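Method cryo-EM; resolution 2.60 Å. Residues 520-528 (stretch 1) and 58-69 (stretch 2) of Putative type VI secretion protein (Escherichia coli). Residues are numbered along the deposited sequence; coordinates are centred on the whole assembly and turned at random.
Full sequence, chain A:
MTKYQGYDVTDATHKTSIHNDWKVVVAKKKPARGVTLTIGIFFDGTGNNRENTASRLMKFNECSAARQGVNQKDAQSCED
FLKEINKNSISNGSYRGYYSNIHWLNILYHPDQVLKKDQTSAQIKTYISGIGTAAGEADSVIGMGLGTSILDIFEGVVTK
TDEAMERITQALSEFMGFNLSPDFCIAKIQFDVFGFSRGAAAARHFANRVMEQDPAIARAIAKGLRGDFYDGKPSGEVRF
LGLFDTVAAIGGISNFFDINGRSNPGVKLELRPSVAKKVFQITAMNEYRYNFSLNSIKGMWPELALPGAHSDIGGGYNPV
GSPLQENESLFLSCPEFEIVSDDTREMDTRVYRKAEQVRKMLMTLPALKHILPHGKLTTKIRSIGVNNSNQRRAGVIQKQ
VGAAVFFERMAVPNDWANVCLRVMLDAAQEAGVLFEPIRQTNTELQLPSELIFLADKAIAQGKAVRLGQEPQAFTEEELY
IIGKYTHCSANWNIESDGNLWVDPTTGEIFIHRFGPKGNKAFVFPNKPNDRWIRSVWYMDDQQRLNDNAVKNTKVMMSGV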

# COMPACT_ATOMS: atom_id res chain seq x y z
N LYS A 520 15.19 -24.51 12.04
CA LYS A 520 14.06 -23.93 11.33
C LYS A 520 13.03 -23.45 12.34
O LYS A 520 12.62 -24.21 13.23
CB LYS A 520 13.44 -24.93 10.36
CG LYS A 520 13.90 -24.75 8.93
CD LYS A 520 13.08 -25.58 7.96
CE LYS A 520 13.01 -27.03 8.40
NZ LYS A 520 12.45 -27.90 7.33
N ALA A 521 12.61 -22.20 12.21
CA ALA A 521 11.55 -21.62 13.00
C ALA A 521 10.30 -21.54 12.15
O ALA A 521 10.36 -21.14 10.98
CB ALA A 521 11.93 -20.23 13.51
N PHE A 522 9.16 -21.91 12.73
CA PHE A 522 7.94 -22.16 11.98
C PHE A 522 6.88 -21.13 12.34
O PHE A 522 6.64 -20.86 13.52
CB PHE A 522 7.43 -23.57 12.25
CG PHE A 522 8.25 -24.64 11.58
CD1 PHE A 522 9.19 -25.36 12.29
CD2 PHE A 522 8.08 -24.91 10.24
CE1 PHE A 522 9.94 -26.33 11.68
CE2 PHE A 522 8.83 -25.89 9.62
CZ PHE A 522 9.76 -26.60 10.34
N VAL A 523 6.25 -20.56 11.32
CA VAL A 523 5.22 -19.55 11.47
C VAL A 523 4.01 -19.96 10.64
O VAL A 523 4.16 -20.63 9.61
CB VAL A 523 5.73 -18.16 11.03
CG1 VAL A 523 6.16 -18.19 9.57
CG2 VAL A 523 4.69 -17.09 11.26
N PHE A 524 2.83 -19.60 11.11
CA PHE A 524 1.66 -19.64 10.25
C PHE A 524 1.40 -18.22 9.76
O PHE A 524 0.71 -17.45 10.43
CB PHE A 524 0.45 -20.19 11.00
CG PHE A 524 0.63 -21.61 11.47
CD1 PHE A 524 0.47 -22.66 10.59
CD2 PHE A 524 0.98 -21.88 12.78
CE1 PHE A 524 0.64 -23.96 11.02
CE2 PHE A 524 1.15 -23.17 13.21
CZ PHE A 524 0.98 -24.21 12.33
N PRO A 525 1.94 -17.85 8.60
CA PRO A 525 1.91 -16.43 8.20
C PRO A 525 0.52 -15.93 7.88
O PRO A 525 0.21 -14.76 8.14
CB PRO A 525 2.81 -16.40 6.96
CG PRO A 525 3.61 -17.66 7.04
CD PRO A 525 2.65 -18.65 7.59
N ASN A 526 -0.34 -16.79 7.34
CA ASN A 526 -1.66 -16.40 6.86
C ASN A 526 -2.73 -17.05 7.72
O ASN A 526 -3.78 -17.47 7.23
CB ASN A 526 -1.83 -16.78 5.40
CG ASN A 526 -0.76 -16.19 4.52
OD1 ASN A 526 -0.64 -14.97 4.41
ND2 ASN A 526 0.03 -17.04 3.89
N LYS A 527 -2.48 -17.11 9.01
CA LYS A 527 -3.40 -17.79 9.90
C LYS A 527 -4.64 -16.93 10.13
O LYS A 527 -4.53 -15.72 10.31
CB LYS A 527 -2.72 -18.09 11.23
CG LYS A 527 -3.61 -18.01 12.45
CD LYS A 527 -2.81 -17.68 13.68
CE LYS A 527 -3.66 -17.02 14.73
NZ LYS A 527 -2.82 -16.35 15.76
N PRO A 528 -5.82 -17.54 10.10
CA PRO A 528 -7.05 -16.75 10.27
C PRO A 528 -7.15 -16.17 11.66
O PRO A 528 -6.63 -16.71 12.63
CB PRO A 528 -8.15 -17.79 10.01
CG PRO A 528 -7.51 -19.07 10.40
CD PRO A 528 -6.13 -18.95 9.84
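Stretch 2, residues 58-69: MKFNECSAARQG

How does the backbone of stretch 2 run past stretch 1? It is mostly loop: a type I turn from M58 to N61, then an irregular passage through E62 and C63, and helical phi/psi angles at 65-67 without the regular bonds. Stretch 1 offers a short strand, 521-523, followed by a type I turn from F524 to K527. The two meet in a single beta bridge between V523 and S64, whose CA atoms lie 3.8 Å apart. F524 N donates to C63 O at 2.8 Å, and A65 N donates to F522 O at 2.6 Å, so the bonds bracket the bridge. Direction follows from the register: F524 lies by C63 and F522 by A65, so the chains run antiparallel here.

Which bump fills which hollow around V523? Its side chain fits between the F60 ring and the C63 backbone. V523 CB stands 3.5 Å from the centroid of the F60 ring, nearly on the ring normal, and V523 CG1 comes within 3.5 Å of F60 CE2. V523 CG2 reaches C63 O at 3.3 Å and K59 O at 3.7 Å. The edge of the same ring meets the strand backbone, with F60 CZ 3.5 Å from A521 O.

What does A65 rest against? Its small side chain fits close to the strand, with A65 CB 3.7 Å from F522 CB. On F524, the ring brings CE2 to 4.0 Å from A65 CA, while F524 CD2 lies 4.1 Å from Q68 CG.

How does the turn of stretch 1 close the contact? The long side chain of K527 passes C63, with K527 CD 3.8 Å from C63 SG, and ends in a weak hydrogen bond from K527 NZ to Q68 OE1 at 3.4 Å. P525 packs on the K59 side chain, P525 CB lying 4.2 Å from K59 CD.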

# COMPACT_ATOMS: atom_id res chain seq x y z
N MET A 58 8.58 -10.32 10.36
CA MET A 58 7.64 -9.57 11.19
C MET A 58 6.35 -10.35 11.36
O MET A 58 5.70 -10.26 12.40
CB MET A 58 7.35 -8.21 10.56
CG MET A 58 7.90 -7.03 11.32
SD MET A 58 7.28 -5.48 10.66
CE MET A 58 5.77 -5.28 11.61
N LYS A 59 5.96 -11.11 10.34
CA LYS A 59 4.74 -11.91 10.44
C LYS A 59 4.86 -13.00 11.51
O LYS A 59 3.84 -13.54 11.95
CB LYS A 59 4.39 -12.50 9.08
CG LYS A 59 3.39 -11.65 8.31
CD LYS A 59 3.04 -12.23 6.96
CE LYS A 59 4.20 -12.12 6.00
NZ LYS A 59 3.96 -12.92 4.77
N PHE A 60 6.08 -13.36 11.92
CA PHE A 60 6.25 -14.34 13.00
C PHE A 60 5.60 -13.87 14.29
O PHE A 60 5.17 -14.70 15.10
CB PHE A 60 7.72 -14.62 13.26
CG PHE A 60 8.29 -15.74 12.45
CD1 PHE A 60 8.54 -16.97 13.03
CD2 PHE A 60 8.61 -15.55 11.12
CE1 PHE A 60 9.08 -18.00 12.29
CE2 PHE A 60 9.15 -16.58 10.38
CZ PHE A 60 9.39 -17.80 10.97
N ASN A 61 5.57 -12.57 14.53
CA ASN A 61 5.01 -12.03 15.77
C ASN A 61 3.55 -12.45 15.91
O ASN A 61 2.72 -12.16 15.04
CB ASN A 61 5.14 -10.51 15.77
CG ASN A 61 4.93 -9.90 17.13
OD1 ASN A 61 5.78 -10.03 18.01
ND2 ASN A 61 3.81 -9.22 17.31
N GLU A 62 3.26 -13.16 17.00
CA GLU A 62 1.91 -13.59 17.37
C GLU A 62 1.37 -14.70 16.48
O GLU A 62 0.27 -15.20 16.71
CB GLU A 62 0.93 -12.41 17.38
CG GLU A 62 1.37 -11.24 18.24
CD GLU A 62 1.22 -11.52 19.72
OE1 GLU A 62 0.44 -12.42 20.08
OE2 GLU A 62 1.89 -10.84 20.52
N CYS A 63 2.14 -15.10 15.46
CA CYS A 63 1.70 -16.14 14.54
C CYS A 63 2.71 -17.26 14.36
O CYS A 63 2.53 -18.10 13.48
CB CYS A 63 1.35 -15.54 13.17
SG CYS A 63 -0.32 -14.89 13.04
N SER A 64 3.77 -17.29 15.17
CA SER A 64 4.72 -18.38 15.07
C SER A 64 4.10 -19.68 15.58
O SER A 64 3.10 -19.68 16.30
CB SER A 64 5.99 -18.07 15.86
OG SER A 64 5.68 -17.60 17.16
N ALA A 65 4.69 -20.80 15.17
CA ALA A 65 4.18 -22.10 15.60
C ALA A 65 4.28 -22.26 17.11
O ALA A 65 3.53 -23.05 17.69
CB ALA A 65 4.94 -23.22 14.90
N ALA A 66 5.19 -21.54 17.75
CA ALA A 66 5.36 -21.66 19.20
C ALA A 66 4.27 -20.91 19.96
O ALA A 66 3.85 -21.36 21.03
CB ALA A 66 6.74 -21.16 19.62
N ARG A 67 3.81 -19.77 19.44
CA ARG A 67 2.71 -19.07 20.09
C ARG A 67 1.43 -19.89 20.05
O ARG A 67 0.59 -19.80 20.95
CB ARG A 67 2.49 -17.70 19.45
CG ARG A 67 3.72 -16.82 19.45
CD ARG A 67 3.81 -16.02 20.74
NE ARG A 67 2.61 -15.23 20.98
CZ ARG A 67 2.47 -14.38 21.99
NH1 ARG A 67 3.47 -14.20 22.85
NH2 ARG A 67 1.34 -13.70 22.14
N GLN A 68 1.26 -20.69 19.00
CA GLN A 68 0.25 -21.72 18.97
C GLN A 68 0.80 -22.97 19.65
O GLN A 68 1.99 -23.08 19.92
CB GLN A 68 -0.16 -22.03 17.53
CG GLN A 68 -0.04 -20.86 16.57
CD GLN A 68 -0.91 -19.68 16.95
OE1 GLN A 68 -0.48 -18.53 16.87
NE2 GLN A 68 -2.14 -19.95 17.36
N GLY A 69 -0.09 -23.91 19.95
CA GLY A 69 0.37 -25.11 20.61
C GLY A 69 1.00 -26.10 19.65
O GLY A 69 0.60 -27.27 19.60